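Type-iv like competence pilin ttha1218 (Thermus thermophilus, PDB 5G25) probably serves as a pilin-like component of the type IV pilus machinery for DNA uptake in natural competence, seen here as its soluble domain. Local coordinates at residues E17-R22 and G36-G41; I50-A55 and L60-A65; A70-L75 and R81-V86. All coordinates share one frame; numbering follows the deposited sequence.

Contact 1. Residues E17-R22 and G36-G41; sequences ENFMER and GALALG
Phe19 of helix 11-24 and Leu38 of strand 36-40 reach toward each other from opposite directions and meet between helix and strand. The ring receives the CD1 methyl of Leu38 over one face: this carbon stands 3.9 Å from the centroid of the Phe19 ring, 22° off the ring normal, a CH-pi contact. CD1 is displaced toward the rim, so its closest ring atom is CZ, with Phe19 CZ and Leu38 CD1 3.6 Å apart. The torsions set up this meeting. Phe19 holds CG trans to its backbone N (chi1 -171°), carrying the ring out from the helix toward the strand; Leu38 has CG wedged between its backbone N and carbonyl carbon (chi1 80°), a tighter position for a leucine.

The second apolar contact lies nearer the root of the phenylalanine. Leu40 CD2 comes to 4.1 Å from Phe19 CB and stands obliquely to the ring, touching the stem of the side chain while Leu38 takes the outer part. Leu38 and Leu40 project from the same side of their strand, two residues apart, and of residues 17-22 Phe19 is the one that meets both.

Hydrogen bonding plays no part across this interface. The backbone of Leu38 pairs with that of Gly45 in strand 43-54, which makes strand 36-40 part of the antiparallel sheet. Phe19 also packs on Leu75, and Leu40 on Val77, both in strand 70-77.

This is the helix-on-sheet packing of the pilin fold, here at one margin of the sheet. Because methyl groups and one aromatic ring make the contact between these two segments, shape and apolar contact, perhaps with some exclusion of water, probably set how they sit.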
ATOM      1  N   GLU A  17       7.456   4.104   6.882  1.00 44.65           N
ATOM      2  CA  GLU A  17       6.627   5.313   6.642  1.00 47.79           C
ATOM      3  C   GLU A  17       7.058   6.096   5.408  1.00 41.56           C
ATOM      4  O   GLU A  17       6.204   6.555   4.641  1.00 41.89           O
ATOM      5  CB  GLU A  17       6.546   6.187   7.896  1.00 53.06           C
ATOM      6  CG  GLU A  17       5.757   5.467   8.994  1.00 63.01           C
ATOM      7  CD  GLU A  17       5.621   6.226  10.304  1.00 66.58           C
ATOM      8  OE1 GLU A  17       6.562   6.965  10.668  1.00 71.49           O
ATOM      9  OE2 GLU A  17       4.569   6.048  10.978  1.00 67.08           O
ATOM     10  N   ASN A  18       8.367   6.185   5.182  1.00 41.48           N
ATOM     11  CA  ASN A  18       8.899   6.858   3.999  1.00 46.15           C
ATOM     12  C   ASN A  18       8.508   6.152   2.731  1.00 42.51           C
ATOM     13  O   ASN A  18       8.151   6.762   1.750  1.00 39.82           O
ATOM     14  CB  ASN A  18      10.422   6.933   4.055  1.00 48.10           C
ATOM     15  CG  ASN A  18      10.907   8.007   5.004  1.00 58.96           C
ATOM     16  OD1 ASN A  18      10.266   9.044   5.175  1.00 66.48           O
ATOM     17  ND2 ASN A  18      12.040   7.760   5.635  1.00 61.87           N
ATOM     18  N   PHE A  19       8.595   4.840   2.759  1.00 47.23           N
ATOM     19  CA  PHE A  19       8.256   4.066   1.598  1.00 41.37           C
ATOM     20  C   PHE A  19       6.780   4.147   1.333  1.00 37.57           C
ATOM     21  O   PHE A  19       6.353   4.244   0.183  1.00 40.28           O
ATOM     22  CB  PHE A  19       8.680   2.607   1.764  1.00 42.85           C
ATOM     23  CG  PHE A  19       8.542   1.828   0.512  1.00 42.95           C
ATOM     24  CD1 PHE A  19       9.419   2.048  -0.547  1.00 43.13           C
ATOM     25  CD2 PHE A  19       7.514   0.939   0.353  1.00 42.22           C
ATOM     26  CE1 PHE A  19       9.266   1.353  -1.728  1.00 47.28           C
ATOM     27  CE2 PHE A  19       7.359   0.237  -0.826  1.00 46.22           C
ATOM     28  CZ  PHE A  19       8.234   0.437  -1.862  1.00 49.00           C
ATOM     29  N   MET A  20       5.985   4.107   2.393  1.00 39.57           N
ATOM     30  CA  MET A  20       4.546   4.235   2.234  1.00 41.58           C
ATOM     31  C   MET A  20       4.154   5.582   1.618  1.00 43.82           C
ATOM     32  O   MET A  20       3.231   5.661   0.792  1.00 41.73           O
ATOM     33  CB  MET A  20       3.851   4.060   3.571  1.00 40.15           C
ATOM     34  CG  MET A  20       2.343   3.959   3.435  1.00 45.68           C
ATOM     35  SD  MET A  20       1.775   2.480   2.548  1.00 53.69           S
ATOM     36  CE  MET A  20       1.915   1.204   3.795  1.00 46.97           C
ATOM     37  N   GLU A  21       4.854   6.633   2.015  1.00 43.28           N
ATOM     38  CA  GLU A  21       4.589   7.974   1.486  1.00 49.69           C
ATOM     39  C   GLU A  21       4.995   7.978   0.025  1.00 46.29           C
ATOM     40  O   GLU A  21       4.327   8.552  -0.811  1.00 40.75           O
ATOM     41  CB  GLU A  21       5.370   9.013   2.292  1.00 51.64           C
ATOM     42  CG  GLU A  21       5.282  10.459   1.807  1.00 67.93           C
ATOM     43  CD  GLU A  21       3.889  11.060   1.960  1.00 82.17           C
ATOM     44  OE1 GLU A  21       3.160  10.704   2.928  1.00 88.05           O
ATOM     45  OE2 GLU A  21       3.524  11.896   1.098  1.00 80.40           O
ATOM     46  N   ARG A  22       6.085   7.293  -0.293  1.00 41.83           N
ATOM     47  CA  ARG A  22       6.488   7.168  -1.685  1.00 39.90           C
ATOM     48  C   ARG A  22       5.411   6.494  -2.549  1.00 40.61           C
ATOM     49  O   ARG A  22       5.192   6.880  -3.704  1.00 40.52           O
ATOM     50  CB  ARG A  22       7.797   6.398  -1.764  1.00 43.18           C
ATOM     51  CG  ARG A  22       8.231   6.098  -3.185  1.00 40.93           C
ATOM     52  CD  ARG A  22       8.507   7.365  -3.962  1.00 39.49           C
ATOM     53  NE  ARG A  22       8.971   7.057  -5.312  1.00 36.40           N
ATOM     54  CZ  ARG A  22       8.190   6.648  -6.308  1.00 37.03           C
ATOM     55  NH1 ARG A  22       6.890   6.525  -6.123  1.00 36.83           N
ATOM     56  NH2 ARG A  22       8.714   6.356  -7.507  1.00 35.42           N
ATOM     57  N   GLY A  36       5.645  -7.711  -3.490  1.00 38.19           N
ATOM     58  CA  GLY A  36       6.483  -8.716  -2.832  1.00 44.77           C
ATOM     59  C   GLY A  36       7.661  -8.180  -2.028  1.00 41.36           C
ATOM     60  O   GLY A  36       7.591  -7.106  -1.429  1.00 49.27           O
ATOM     61  N   ALA A  37       8.745  -8.934  -1.975  1.00 38.67           N
ATOM     62  CA  ALA A  37       9.734  -8.694  -0.916  1.00 40.68           C
ATOM     63  C   ALA A  37      10.661  -7.545  -1.216  1.00 40.03           C
ATOM     64  O   ALA A  37      10.993  -7.286  -2.366  1.00 40.46           O
ATOM     65  CB  ALA A  37      10.545  -9.954  -0.613  1.00 43.33           C
ATOM     66  N   LEU A  38      11.104  -6.876  -0.161  1.00 42.00           N
ATOM     67  CA  LEU A  38      12.046  -5.797  -0.281  1.00 42.30           C
ATOM     68  C   LEU A  38      12.666  -5.576   1.079  1.00 40.95           C
ATOM     69  O   LEU A  38      12.095  -5.957   2.092  1.00 44.50           O
ATOM     70  CB  LEU A  38      11.361  -4.498  -0.767  1.00 45.50           C
ATOM     71  CG  LEU A  38      10.593  -3.616   0.233  1.00 46.03           C
ATOM     72  CD1 LEU A  38      10.083  -2.375  -0.477  1.00 47.02           C
ATOM     73  CD2 LEU A  38       9.421  -4.353   0.864  1.00 48.13           C
ATOM     74  N   ALA A  39      13.825  -4.931   1.063  1.00 39.12           N
ATOM     75  CA  ALA A  39      14.524  -4.498   2.249  1.00 41.71           C
ATOM     76  C   ALA A  39      14.211  -3.051   2.614  1.00 43.38           C
ATOM     77  O   ALA A  39      14.193  -2.180   1.751  1.00 43.03           O
ATOM     78  CB  ALA A  39      16.011  -4.638   2.032  1.00 39.82           C
ATOM     79  N   LEU A  40      14.003  -2.827   3.908  1.00 44.36           N
ATOM     80  CA  LEU A  40      13.780  -1.508   4.491  1.00 45.33           C
ATOM     81  C   LEU A  40      14.474  -1.439   5.850  1.00 51.30           C
ATOM     82  O   LEU A  40      14.235  -2.280   6.726  1.00 45.88           O
ATOM     83  CB  LEU A  40      12.292  -1.292   4.731  1.00 43.15           C
ATOM     84  CG  LEU A  40      11.454  -1.038   3.477  1.00 46.34           C
ATOM     85  CD1 LEU A  40       9.967  -1.025   3.821  1.00 45.73           C
ATOM     86  CD2 LEU A  40      11.900   0.272   2.831  1.00 46.82           C
ATOM     87  N   GLY A  41      15.307  -0.421   6.030  1.00 50.44           N
ATOM     88  CA  GLY A  41      16.041  -0.229   7.267  1.00 57.35           C
ATOM     89  C   GLY A  41      16.936  -1.409   7.608  1.00 58.67           C
ATOM     90  O   GLY A  41      17.119  -1.739   8.773  1.00 58.91           O
TER

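Contact 2. Residues I50-A55 and L60-A65; sequences IPCNVA and LACPTA
Cys52 and Cys62 are joined by a disulfide, with 2.0 Å between Cys52 SG and Cys62 SG and a chi3 of 111°. Both sulfurs sit trans to their own carbonyl carbons, beside the backbone N, which points each across to the other segment. Next to this link the packing is close: Asn53 N donates to Ala61 O at 2.9 Å and Ala61 N returns a straight bond to Asn53 O at 3.0 Å, a hydrogen-bonded antiparallel pair. Thr64 presses on the same asparagine, its OG1 3.3 Å from Asn53 CB, while that hydroxyl spends its hydrogen bonds on Gly66 N and Asp67 O. Strands 43-54 and 60-61 thus form a short beta hairpin, stapled by the disulfide just beyond its bridges. Its outer end is more open: Leu60 and Ala61 are exposed, although Leu60 CD2 lies alongside the CG2 methyl of Val54, 3.6 Å away, and Leu60 goes on to Val85 and Tyr87. Past Cys62 a cis peptide bond leads into exposed Pro63, whose CB rests 3.9 Å from Ile50 CG2, and Thr64 N reaches Pro51 O through a weak, bent bond. On the solvent side a water accepts from Ala65 N and, weakly, from Asn53 ND2.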
ATOM      1  N   ILE A  50      -3.653  -4.672  -2.210  1.00 48.19           N
ATOM      2  CA  ILE A  50      -4.916  -5.289  -2.588  1.00 45.73           C
ATOM      3  C   ILE A  50      -5.806  -4.259  -3.286  1.00 48.54           C
ATOM      4  O   ILE A  50      -6.177  -3.257  -2.689  1.00 45.67           O
ATOM      5  CB  ILE A  50      -5.629  -5.816  -1.326  1.00 50.63           C
ATOM      6  CG1 ILE A  50      -4.782  -6.899  -0.645  1.00 51.64           C
ATOM      7  CG2 ILE A  50      -7.027  -6.335  -1.639  1.00 53.22           C
ATOM      8  CD1 ILE A  50      -3.955  -6.394   0.519  1.00 59.19           C
ATOM      9  N   PRO A  51      -6.194  -4.519  -4.539  1.00 50.16           N
ATOM     10  CA  PRO A  51      -7.124  -3.565  -5.170  1.00 52.10           C
ATOM     11  C   PRO A  51      -8.465  -3.480  -4.423  1.00 53.76           C
ATOM     12  O   PRO A  51      -8.993  -4.511  -3.986  1.00 54.20           O
ATOM     13  CB  PRO A  51      -7.330  -4.153  -6.568  1.00 55.57           C
ATOM     14  CG  PRO A  51      -7.117  -5.624  -6.390  1.00 52.44           C
ATOM     15  CD  PRO A  51      -6.036  -5.748  -5.336  1.00 50.22           C
ATOM     16  N   CYS A  52      -8.982  -2.260  -4.259  1.00 50.77           N
ATOM     17  CA  CYS A  52     -10.251  -2.016  -3.561  1.00 48.20           C
ATOM     18  C   CYS A  52     -11.201  -1.205  -4.420  1.00 49.41           C
ATOM     19  O   CYS A  52     -10.775  -0.335  -5.194  1.00 44.46           O
ATOM     20  CB  CYS A  52     -10.053  -1.246  -2.263  1.00 51.97           C
ATOM     21  SG  CYS A  52      -8.931  -1.988  -1.069  1.00 60.19           S
ATOM     22  N   ASN A  53     -12.492  -1.496  -4.286  1.00 47.82           N
ATOM     23  CA  ASN A  53     -13.495  -0.608  -4.821  1.00 54.82           C
ATOM     24  C   ASN A  53     -13.798   0.478  -3.806  1.00 49.92           C
ATOM     25  O   ASN A  53     -13.545   0.331  -2.599  1.00 48.65           O
ATOM     26  CB  ASN A  53     -14.785  -1.354  -5.142  1.00 60.99           C
ATOM     27  CG  ASN A  53     -15.542  -0.734  -6.304  1.00 60.84           C
ATOM     28  OD1 ASN A  53     -15.270   0.398  -6.743  1.00 54.84           O
ATOM     29  ND2 ASN A  53     -16.488  -1.488  -6.828  1.00 63.65           N
ATOM     30  N   VAL A  54     -14.362   1.565  -4.308  1.00 52.11           N
ATOM     31  CA  VAL A  54     -14.820   2.671  -3.454  1.00 52.55           C
ATOM     32  C   VAL A  54     -16.246   3.017  -3.813  1.00 47.90           C
ATOM     33  O   VAL A  54     -16.502   3.420  -4.938  1.00 50.34           O
ATOM     34  CB  VAL A  54     -13.939   3.921  -3.659  1.00 48.93           C
ATOM     35  CG1 VAL A  54     -14.551   5.133  -2.969  1.00 56.89           C
ATOM     36  CG2 VAL A  54     -12.532   3.652  -3.139  1.00 44.59           C
ATOM     37  N   ALA A  55     -17.176   2.858  -2.874  1.00 50.68           N
ATOM     38  CA  ALA A  55     -18.589   3.153  -3.182  1.00 56.69           C
ATOM     39  C   ALA A  55     -18.813   4.656  -3.382  1.00 55.39           C
ATOM     40  O   ALA A  55     -17.956   5.474  -3.047  1.00 57.46           O
ATOM     41  CB  ALA A  55     -19.514   2.619  -2.097  1.00 55.74           C
ATOM     42  N   LEU A  60     -15.328   1.276   1.361  1.00 52.82           N
ATOM     43  CA  LEU A  60     -14.277   0.468   0.736  1.00 60.47           C
ATOM     44  C   LEU A  60     -14.594  -1.031   0.701  1.00 62.72           C
ATOM     45  O   LEU A  60     -14.983  -1.621   1.711  1.00 63.09           O
ATOM     46  CB  LEU A  60     -12.962   0.658   1.497  1.00 57.99           C
ATOM     47  CG  LEU A  60     -12.311   2.033   1.368  1.00 65.15           C
ATOM     48  CD1 LEU A  60     -11.303   2.260   2.490  1.00 63.74           C
ATOM     49  CD2 LEU A  60     -11.652   2.161   0.006  1.00 65.81           C
ATOM     50  N   ALA A  61     -14.402  -1.642  -0.462  1.00 59.25           N
ATOM     51  CA  ALA A  61     -14.543  -3.086  -0.601  1.00 60.13           C
ATOM     52  C   ALA A  61     -13.190  -3.669  -1.034  1.00 58.42           C
ATOM     53  O   ALA A  61     -12.741  -3.430  -2.153  1.00 52.65           O
ATOM     54  CB  ALA A  61     -15.624  -3.407  -1.626  1.00 58.67           C
ATOM     55  N   CYS A  62     -12.522  -4.385  -0.129  1.00 60.42           N
ATOM     56  CA  CYS A  62     -11.212  -4.990  -0.420  1.00 62.48           C
ATOM     57  C   CYS A  62     -11.257  -6.508  -0.173  1.00 58.65           C
ATOM     58  O   CYS A  62     -11.589  -6.936   0.935  1.00 54.62           O
ATOM     59  CB  CYS A  62     -10.119  -4.349   0.449  1.00 65.34           C
ATOM     60  SG  CYS A  62     -10.136  -2.522   0.489  1.00 73.76           S
ATOM     61  N   PRO A  63     -10.947  -7.321  -1.199  1.00 53.22           N
ATOM     62  CA  PRO A  63     -10.645  -6.931  -2.567  1.00 57.58           C
ATOM     63  C   PRO A  63     -11.887  -6.461  -3.308  1.00 61.55           C
ATOM     64  O   PRO A  63     -13.001  -6.613  -2.815  1.00 62.13           O
ATOM     65  CB  PRO A  63     -10.109  -8.228  -3.213  1.00 63.86           C
ATOM     66  CG  PRO A  63      -9.805  -9.154  -2.082  1.00 68.52           C
ATOM     67  CD  PRO A  63     -10.784  -8.775  -1.005  1.00 66.87           C
ATOM     68  N   THR A  64     -11.690  -5.883  -4.481  1.00 58.94           N
ATOM     69  CA  THR A  64     -12.799  -5.380  -5.254  1.00 61.96           C
ATOM     70  C   THR A  64     -13.415  -6.497  -6.057  1.00 71.55           C
ATOM     71  O   THR A  64     -12.710  -7.390  -6.521  1.00 71.59           O
ATOM     72  CB  THR A  64     -12.385  -4.279  -6.236  1.00 56.44           C
ATOM     73  OG1 THR A  64     -13.553  -3.804  -6.909  1.00 59.38           O
ATOM     74  CG2 THR A  64     -11.357  -4.797  -7.292  1.00 56.57           C
ATOM     75  N   ALA A  65     -14.731  -6.424  -6.227  1.00 82.29           N
ATOM     76  CA  ALA A  65     -15.430  -7.257  -7.191  1.00 86.62           C
ATOM     77  C   ALA A  65     -15.486  -6.570  -8.566  1.00 92.83           C
ATOM     78  O   ALA A  65     -15.936  -7.175  -9.538  1.00100.89           O
ATOM     79  CB  ALA A  65     -16.831  -7.561  -6.694  1.00 87.11           C
TER
HETATM   80  O   HOH W   1     -16.895  -4.440  -5.223  1.00 63.11           O

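Contact 3. Residues A70-L75 and R81-V86; sequences AFQVVL and RLETVV
Phe71 pairs with Val86, Val73 with Thr84 and Leu75 with Leu82 as hydrogen-bonded antiparallel pairs, each closed by two N-H...O=C bonds. The strand axes pass 4.7 Å apart with their directions 167° from each other, a regular pairing without a bulge. Between those pairs lie the non-hydrogen-bonded ones, Gln72 with Val85 and Val74 with Glu83.

The face bearing Phe71, Val73, Leu75, Leu82, Thr84 and Val86 is chiefly apolar and looks to helix 11-24 and helix 30-33. Here Val73 CG2 meets Val86 CG2 diagonally at 3.9 Å, and helix residues Met20 and Leu23 pack on Val73. Thr84 OG1 is hydrogen-bonded by Arg24 of the same helix.

On the other face polar groups mix with valines. Gln72 and Glu83 both run extended from the sheet with CG trans to the backbone N, which brings their ends together: Gln72 NE2 gives a weak bond to Glu83 OE2, 3.1 Å long with an N-H...O angle of 125°, the amide and carboxylate planes 40° apart. The other oxygen, OE1, faces Arg81 NH2 in a salt bridge, though its modelled length is too short to be trusted. Val74 stands beside Glu83, its CG2 touching Glu83 CG at 4.1 Å, and its CG1 lies over one face of the Arg81 guanidinium, 4.3 Å from NE. With an alanine at Glu83 the Gln72 amide is likely to lose this acceptor and the Arg81 guanidinium its nearby negative charge, with Val74 CG2 less covered. At the Ala70 end of the pairing, Ala70 CB touches Val85 CG1 at 4.1 Å.

The chemistry thus divides by face: backbone bonds fix the register of this beta hairpin, oily side chains attach it to the helices, and on the reverse the Glu83 carboxylate sits next to an amide, held weakly, and probably a guanidinium, with a valine alongside.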
ATOM      1  N   ALA A  70      -8.896   2.198  -5.344  1.00 44.87           N
ATOM      2  CA  ALA A  70      -7.929   2.423  -4.291  1.00 45.66           C
ATOM      3  C   ALA A  70      -7.196   1.128  -4.037  1.00 43.81           C
ATOM      4  O   ALA A  70      -7.636   0.079  -4.498  1.00 44.79           O
ATOM      5  CB  ALA A  70      -8.627   2.885  -3.024  1.00 39.71           C
ATOM      6  N   PHE A  71      -6.083   1.207  -3.308  1.00 42.09           N
ATOM      7  CA  PHE A  71      -5.353   0.008  -2.880  1.00 47.11           C
ATOM      8  C   PHE A  71      -5.223   0.022  -1.375  1.00 46.31           C
ATOM      9  O   PHE A  71      -4.868   1.040  -0.794  1.00 41.50           O
ATOM     10  CB  PHE A  71      -3.932  -0.037  -3.446  1.00 43.54           C
ATOM     11  CG  PHE A  71      -3.867  -0.242  -4.919  1.00 48.58           C
ATOM     12  CD1 PHE A  71      -4.003  -1.530  -5.456  1.00 45.57           C
ATOM     13  CD2 PHE A  71      -3.651   0.828  -5.778  1.00 46.04           C
ATOM     14  CE1 PHE A  71      -3.949  -1.731  -6.812  1.00 46.57           C
ATOM     15  CE2 PHE A  71      -3.569   0.615  -7.143  1.00 41.53           C
ATOM     16  CZ  PHE A  71      -3.741  -0.658  -7.657  1.00 47.04           C
ATOM     17  N   GLN A  72      -5.480  -1.131  -0.765  1.00 42.96           N
ATOM     18  CA  GLN A  72      -5.105  -1.390   0.623  1.00 45.06           C
ATOM     19  C   GLN A  72      -3.662  -1.919   0.629  1.00 43.85           C
ATOM     20  O   GLN A  72      -3.349  -2.980   0.070  1.00 52.48           O
ATOM     21  CB  GLN A  72      -6.080  -2.397   1.239  1.00 44.28           C
ATOM     22  CG  GLN A  72      -5.745  -2.840   2.644  1.00 50.73           C
ATOM     23  CD  GLN A  72      -6.437  -4.164   3.023  1.00 63.97           C
ATOM     24  OE1 GLN A  72      -7.288  -4.697   2.289  1.00 61.72           O
ATOM     25  NE2 GLN A  72      -6.065  -4.698   4.170  1.00 70.75           N
ATOM     26  N   VAL A  73      -2.773  -1.150   1.231  1.00 47.58           N
ATOM     27  CA  VAL A  73      -1.358  -1.442   1.181  1.00 44.43           C
ATOM     28  C   VAL A  73      -0.937  -1.904   2.558  1.00 44.49           C
ATOM     29  O   VAL A  73      -1.206  -1.219   3.547  1.00 38.94           O
ATOM     30  CB  VAL A  73      -0.568  -0.181   0.781  1.00 48.37           C
ATOM     31  CG1 VAL A  73       0.918  -0.479   0.678  1.00 43.69           C
ATOM     32  CG2 VAL A  73      -1.080   0.379  -0.535  1.00 46.39           C
ATOM     33  N   VAL A  74      -0.322  -3.093   2.619  1.00 50.01           N
ATOM     34  CA  VAL A  74       0.229  -3.630   3.856  1.00 43.05           C
ATOM     35  C   VAL A  74       1.745  -3.823   3.695  1.00 46.78           C
ATOM     36  O   VAL A  74       2.214  -4.628   2.895  1.00 41.34           O
ATOM     37  CB  VAL A  74      -0.438  -4.956   4.242  1.00 52.66           C
ATOM     38  CG1 VAL A  74       0.068  -5.441   5.593  1.00 50.52           C
ATOM     39  CG2 VAL A  74      -1.947  -4.801   4.272  1.00 55.42           C
ATOM     40  N   LEU A  75       2.501  -3.047   4.454  1.00 41.74           N
ATOM     41  CA  LEU A  75       3.945  -3.156   4.511  1.00 47.84           C
ATOM     42  C   LEU A  75       4.291  -3.910   5.799  1.00 49.33           C
ATOM     43  O   LEU A  75       3.787  -3.555   6.878  1.00 49.10           O
ATOM     44  CB  LEU A  75       4.540  -1.741   4.555  1.00 47.72           C
ATOM     45  CG  LEU A  75       5.817  -1.379   3.822  1.00 54.81           C
ATOM     46  CD1 LEU A  75       5.887  -2.021   2.443  1.00 53.32           C
ATOM     47  CD2 LEU A  75       5.881   0.147   3.709  1.00 50.31           C
ATOM     48  N   ARG A  81       4.357  -3.750  11.388  1.00 57.10           N
ATOM     49  CA  ARG A  81       3.424  -3.689  10.311  1.00 54.54           C
ATOM     50  C   ARG A  81       2.746  -2.341  10.167  1.00 54.01           C
ATOM     51  O   ARG A  81       2.486  -1.657  11.155  1.00 57.99           O
ATOM     52  CB  ARG A  81       2.449  -4.807  10.525  1.00 59.37           C
ATOM     53  CG  ARG A  81       1.138  -4.665   9.828  1.00 65.49           C
ATOM     54  CD  ARG A  81       0.156  -5.577  10.535  1.00 71.76           C
ATOM     55  NE  ARG A  81      -1.019  -5.748   9.714  1.00 70.49           N
ATOM     56  CZ  ARG A  81      -1.938  -4.808   9.538  1.00 90.04           C
ATOM     57  NH1 ARG A  81      -1.830  -3.616  10.143  1.00 90.62           N
ATOM     58  NH2 ARG A  81      -2.971  -5.060   8.745  1.00 87.64           N
ATOM     59  N   LEU A  82       2.486  -1.967   8.913  1.00 52.52           N
ATOM     60  CA  LEU A  82       1.918  -0.673   8.574  1.00 50.10           C
ATOM     61  C   LEU A  82       0.911  -0.806   7.444  1.00 51.39           C
ATOM     62  O   LEU A  82       1.252  -1.169   6.328  1.00 51.28           O
ATOM     63  CB  LEU A  82       3.017   0.330   8.176  1.00 48.81           C
ATOM     64  CG  LEU A  82       2.533   1.678   7.577  1.00 48.01           C
ATOM     65  CD1 LEU A  82       1.514   2.428   8.425  1.00 49.34           C
ATOM     66  CD2 LEU A  82       3.700   2.588   7.342  1.00 41.48           C
ATOM     67  N   GLU A  83      -0.340  -0.487   7.737  1.00 49.09           N
ATOM     68  CA  GLU A  83      -1.379  -0.577   6.731  1.00 53.40           C
ATOM     69  C   GLU A  83      -2.009   0.789   6.488  1.00 57.18           C
ATOM     70  O   GLU A  83      -2.223   1.564   7.423  1.00 62.39           O
ATOM     71  CB  GLU A  83      -2.424  -1.586   7.177  1.00 57.64           C
ATOM     72  CG  GLU A  83      -3.654  -1.620   6.295  1.00 62.89           C
ATOM     73  CD  GLU A  83      -4.648  -2.689   6.714  1.00 68.60           C
ATOM     74  OE1 GLU A  83      -4.232  -3.695   7.342  1.00 68.96           O
ATOM     75  OE2 GLU A  83      -5.848  -2.528   6.399  1.00 70.05           O
ATOM     76  N   THR A  84      -2.268   1.094   5.226  1.00 57.27           N
ATOM     77  CA  THR A  84      -2.983   2.299   4.878  1.00 56.67           C
ATOM     78  C   THR A  84      -3.804   2.065   3.610  1.00 59.60           C
ATOM     79  O   THR A  84      -3.852   0.946   3.085  1.00 52.57           O
ATOM     80  CB  THR A  84      -2.023   3.507   4.741  1.00 63.96           C
ATOM     81  OG1 THR A  84      -2.754   4.727   4.890  1.00 71.89           O
ATOM     82  CG2 THR A  84      -1.310   3.509   3.410  1.00 56.21           C
ATOM     83  N   VAL A  85      -4.486   3.114   3.154  1.00 57.56           N
ATOM     84  CA  VAL A  85      -5.261   3.068   1.920  1.00 49.06           C
ATOM     85  C   VAL A  85      -4.732   4.182   1.051  1.00 52.79           C
ATOM     86  O   VAL A  85      -4.556   5.316   1.513  1.00 47.09           O
ATOM     87  CB  VAL A  85      -6.773   3.244   2.172  1.00 53.08           C
ATOM     88  CG1 VAL A  85      -7.549   3.335   0.859  1.00 55.39           C
ATOM     89  CG2 VAL A  85      -7.297   2.076   3.012  1.00 61.16           C
ATOM     90  N   VAL A  86      -4.408   3.833  -0.187  1.00 39.38           N
ATOM     91  CA  VAL A  86      -3.994   4.805  -1.148  1.00 47.56           C
ATOM     92  C   VAL A  86      -5.125   4.928  -2.149  1.00 48.45           C
ATOM     93  O   VAL A  86      -5.533   3.941  -2.724  1.00 39.75           O
ATOM     94  CB  VAL A  86      -2.687   4.405  -1.830  1.00 43.73           C
ATOM     95  CG1 VAL A  86      -2.302   5.428  -2.883  1.00 44.01           C
ATOM     96  CG2 VAL A  86      -1.602   4.286  -0.782  1.00 45.29           C
TER

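Contact 3 lies near the middle of the domain, its centre about 3 Å from that of the chain, with contacts 1 and 2 on opposite sides; their centres are 23 Å apart and they do not touch. The centre of contact 3 is 11 Å from that of contact 1 and 12 Å from that of contact 2. Helix 11-24 bears on the central hairpin through Met20 SD, 3.4 Å from Thr84 CG2, and Phe19 CD2, 3.8 Å from Leu75 CD2. The disulfide hairpin joins by sheet pairing: Cys52 N lies 2.7 Å from Ala70 O and Ile50 N 2.9 Å from Gln72 O, both probable hydrogen bonds. The antiparallel sheet therefore connects all three contacts.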